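Pheromone from Euplotes raikovi Er-13 (PDB 6E6N) acts as a mating pheromone of the ciliate Euplotes raikovi, a small disulfide-rich signalling protein that probably binds receptors on the cell surface. Local coordinates at residues C10-C16 against C30-W35. Numbering follows the deposited sequence.
Sequences CTNEEGC and CLMYIW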
loop_
_atom_site.group_PDB
_atom_site.type_symbol
_atom_site.label_atom_id
_atom_site.label_comp_id
_atom_site.label_asym_id
_atom_site.label_seq_id
_atom_site.Cartn_x
_atom_site.Cartn_y
_atom_site.Cartn_z
ATOM N N CYS A 10 1.277 0.543 7.894
ATOM C CA CYS A 10 1.326 -0.912 7.940
ATOM C C CYS A 10 -0.040 -1.564 7.832
ATOM O O CYS A 10 -0.429 -2.463 8.614
ATOM C CB CYS A 10 2.170 -1.403 9.128
ATOM S SG CYS A 10 3.965 -1.035 8.976
ATOM N N THR A 11 -0.797 -1.074 6.862
ATOM C CA THR A 11 -2.031 -1.743 6.439
ATOM C C THR A 11 -1.725 -3.116 5.963
ATOM O O THR A 11 -0.588 -3.557 5.901
ATOM C CB THR A 11 -2.705 -0.870 5.347
ATOM O OG1 THR A 11 -4.060 -1.289 5.134
ATOM C CG2 THR A 11 -1.976 -0.987 3.987
ATOM N N ASN A 12 -2.788 -3.867 5.678
ATOM C CA ASN A 12 -2.630 -5.210 5.163
ATOM C C ASN A 12 -2.776 -5.186 3.639
ATOM O O ASN A 12 -2.899 -4.116 2.992
ATOM C CB ASN A 12 -3.595 -6.167 5.838
ATOM C CG ASN A 12 -5.040 -5.808 5.679
ATOM O OD1 ASN A 12 -5.412 -4.988 4.844
ATOM N ND2 ASN A 12 -5.888 -6.408 6.543
ATOM N N GLU A 13 -2.779 -6.325 3.022
ATOM C CA GLU A 13 -2.722 -6.390 1.579
ATOM C C GLU A 13 -3.982 -5.862 0.898
ATOM O O GLU A 13 -3.891 -5.076 -0.060
ATOM C CB GLU A 13 -2.488 -7.818 1.110
ATOM C CG GLU A 13 -1.099 -8.353 1.470
ATOM C CD GLU A 13 -0.910 -8.775 2.927
ATOM O OE1 GLU A 13 -1.854 -8.804 3.741
ATOM O OE2 GLU A 13 0.256 -9.015 3.235
ATOM N N GLU A 14 -5.141 -6.190 1.445
ATOM C CA GLU A 14 -6.406 -5.601 1.020
ATOM C C GLU A 14 -6.433 -4.090 1.239
ATOM O O GLU A 14 -7.043 -3.372 0.456
ATOM C CB GLU A 14 -7.580 -6.270 1.718
ATOM C CG GLU A 14 -7.461 -7.794 1.827
ATOM C CD GLU A 14 -6.918 -8.302 3.203
ATOM O OE1 GLU A 14 -5.648 -8.377 3.425
ATOM O OE2 GLU A 14 -7.804 -8.685 4.049
ATOM N N GLY A 15 -5.778 -3.630 2.295
ATOM C CA GLY A 15 -5.701 -2.238 2.530
ATOM C C GLY A 15 -4.899 -1.504 1.486
ATOM O O GLY A 15 -5.235 -0.410 1.081
ATOM N N CYS A 16 -3.784 -2.094 1.067
ATOM C CA CYS A 16 -3.047 -1.521 -0.030
ATOM C C CYS A 16 -3.893 -1.458 -1.296
ATOM O O CYS A 16 -3.893 -0.451 -2.026
ATOM C CB CYS A 16 -1.757 -2.281 -0.364
ATOM S SG CYS A 16 -0.382 -2.117 0.777
ATOM N N CYS A 30 3.047 -0.198 -2.322
ATOM C CA CYS A 30 2.500 -0.389 -1.020
ATOM C C CYS A 30 2.717 -1.808 -0.512
ATOM O O CYS A 30 3.147 -2.008 0.626
ATOM C CB CYS A 30 1.036 -0.023 -1.035
ATOM S SG CYS A 30 0.127 -0.102 0.566
ATOM N N LEU A 31 2.464 -2.800 -1.381
ATOM C CA LEU A 31 2.682 -4.196 -1.013
ATOM C C LEU A 31 4.147 -4.513 -0.689
ATOM O O LEU A 31 4.446 -5.123 0.345
ATOM C CB LEU A 31 2.160 -5.078 -2.126
ATOM C CG LEU A 31 0.615 -5.107 -2.324
ATOM C CD1 LEU A 31 0.312 -5.837 -3.626
ATOM C CD2 LEU A 31 -0.067 -5.756 -1.115
ATOM N N MET A 32 5.049 -4.030 -1.546
ATOM C CA MET A 32 6.501 -4.184 -1.331
ATOM C C MET A 32 6.863 -3.588 0.039
ATOM O O MET A 32 7.559 -4.172 0.823
ATOM C CB MET A 32 7.302 -3.473 -2.430
ATOM C CG MET A 32 7.065 -3.906 -3.870
ATOM S SD MET A 32 8.041 -5.321 -4.313
ATOM C CE MET A 32 9.283 -5.318 -3.048
ATOM N N TYR A 33 6.350 -2.390 0.315
ATOM C CA TYR A 33 6.624 -1.721 1.584
ATOM C C TYR A 33 6.166 -2.521 2.760
ATOM O O TYR A 33 6.946 -2.725 3.714
ATOM C CB TYR A 33 6.033 -0.323 1.614
ATOM C CG TYR A 33 6.416 0.416 2.907
ATOM C CD1 TYR A 33 7.646 1.015 3.021
ATOM C CD2 TYR A 33 5.604 0.387 4.014
ATOM C CE1 TYR A 33 8.067 1.604 4.212
ATOM C CE2 TYR A 33 6.007 1.005 5.218
ATOM C CZ TYR A 33 7.255 1.620 5.288
ATOM O OH TYR A 33 7.678 2.194 6.459
ATOM N N ILE A 34 4.908 -2.954 2.766
ATOM C CA ILE A 34 4.398 -3.664 3.953
ATOM C C ILE A 34 5.022 -5.039 4.138
ATOM O O ILE A 34 5.222 -5.497 5.251
ATOM C CB ILE A 34 2.857 -3.746 4.038
ATOM C CG1 ILE A 34 2.269 -4.660 2.944
ATOM C CG2 ILE A 34 2.264 -2.365 4.045
ATOM C CD1 ILE A 34 0.770 -4.926 3.113
ATOM N N TRP A 35 5.398 -5.679 3.046
ATOM C CA TRP A 35 6.027 -6.973 3.147
ATOM C C TRP A 35 7.430 -6.859 3.670
ATOM O O TRP A 35 7.879 -7.765 4.351
ATOM C CB TRP A 35 6.015 -7.636 1.799
ATOM C CG TRP A 35 4.626 -8.062 1.369
ATOM C CD1 TRP A 35 3.541 -8.223 2.145
ATOM C CD2 TRP A 35 4.236 -8.373 0.043
ATOM N NE1 TRP A 35 2.460 -8.636 1.367
ATOM C CE2 TRP A 35 2.882 -8.760 0.080
ATOM C CE3 TRP A 35 4.927 -8.420 -1.177
ATOM C CZ2 TRP A 35 2.182 -9.134 -1.048
ATOM C CZ3 TRP A 35 4.217 -8.820 -2.326
ATOM C CH2 TRP A 35 2.855 -9.158 -2.230
#
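A disulfide joins the end of the first turn of helix 13-20 to the middle of helix 24-37: Cys16 SG and Cys30 SG are 2.1 Å apart, with a chi3 of -76°. Both cysteines are buried, and the side chain of Cys30 also touches Cys3 and Ala7 of helix 2-8, so the bridge lies where all three helices of the pheromone fold converge.

Apolar contacts continue from it. The CA-to-CB bond of Ile34 is directed toward residues 10-16, and its CD1 lies 3.8 Å from Cys16 SG. Leu31 CD2 packs 3.9 Å from Cys16 CB and 3.8 Å from Glu13 CG. The Ile34 CD1 methyl also rests in van der Waals contact with the backbone of the turn that leads into helix 13-20, 3.4 Å from Thr11 O and 3.6 Å from Asn12 C.

One polar link crosses at the exposed margin, where Trp35 NE1 donates to Glu13 OE2 (2.9 Å), the carboxylate meeting the indole edge near the ring plane.

Cys10, with positive phi, closes helix 2-8 in a Schellman motif, and Asn12 is the N-cap of the next helix, its OD1 accepting from Gly15 N at 2.9 Å. A disulfide from Cys10 to Cys38 ties this turn to the C-terminus.

Covalent cross-linking, with a few aliphatic contacts and one peripheral hydrogen bond, therefore joins these helices in a 38-residue chain too small for an extensive hydrophobic core.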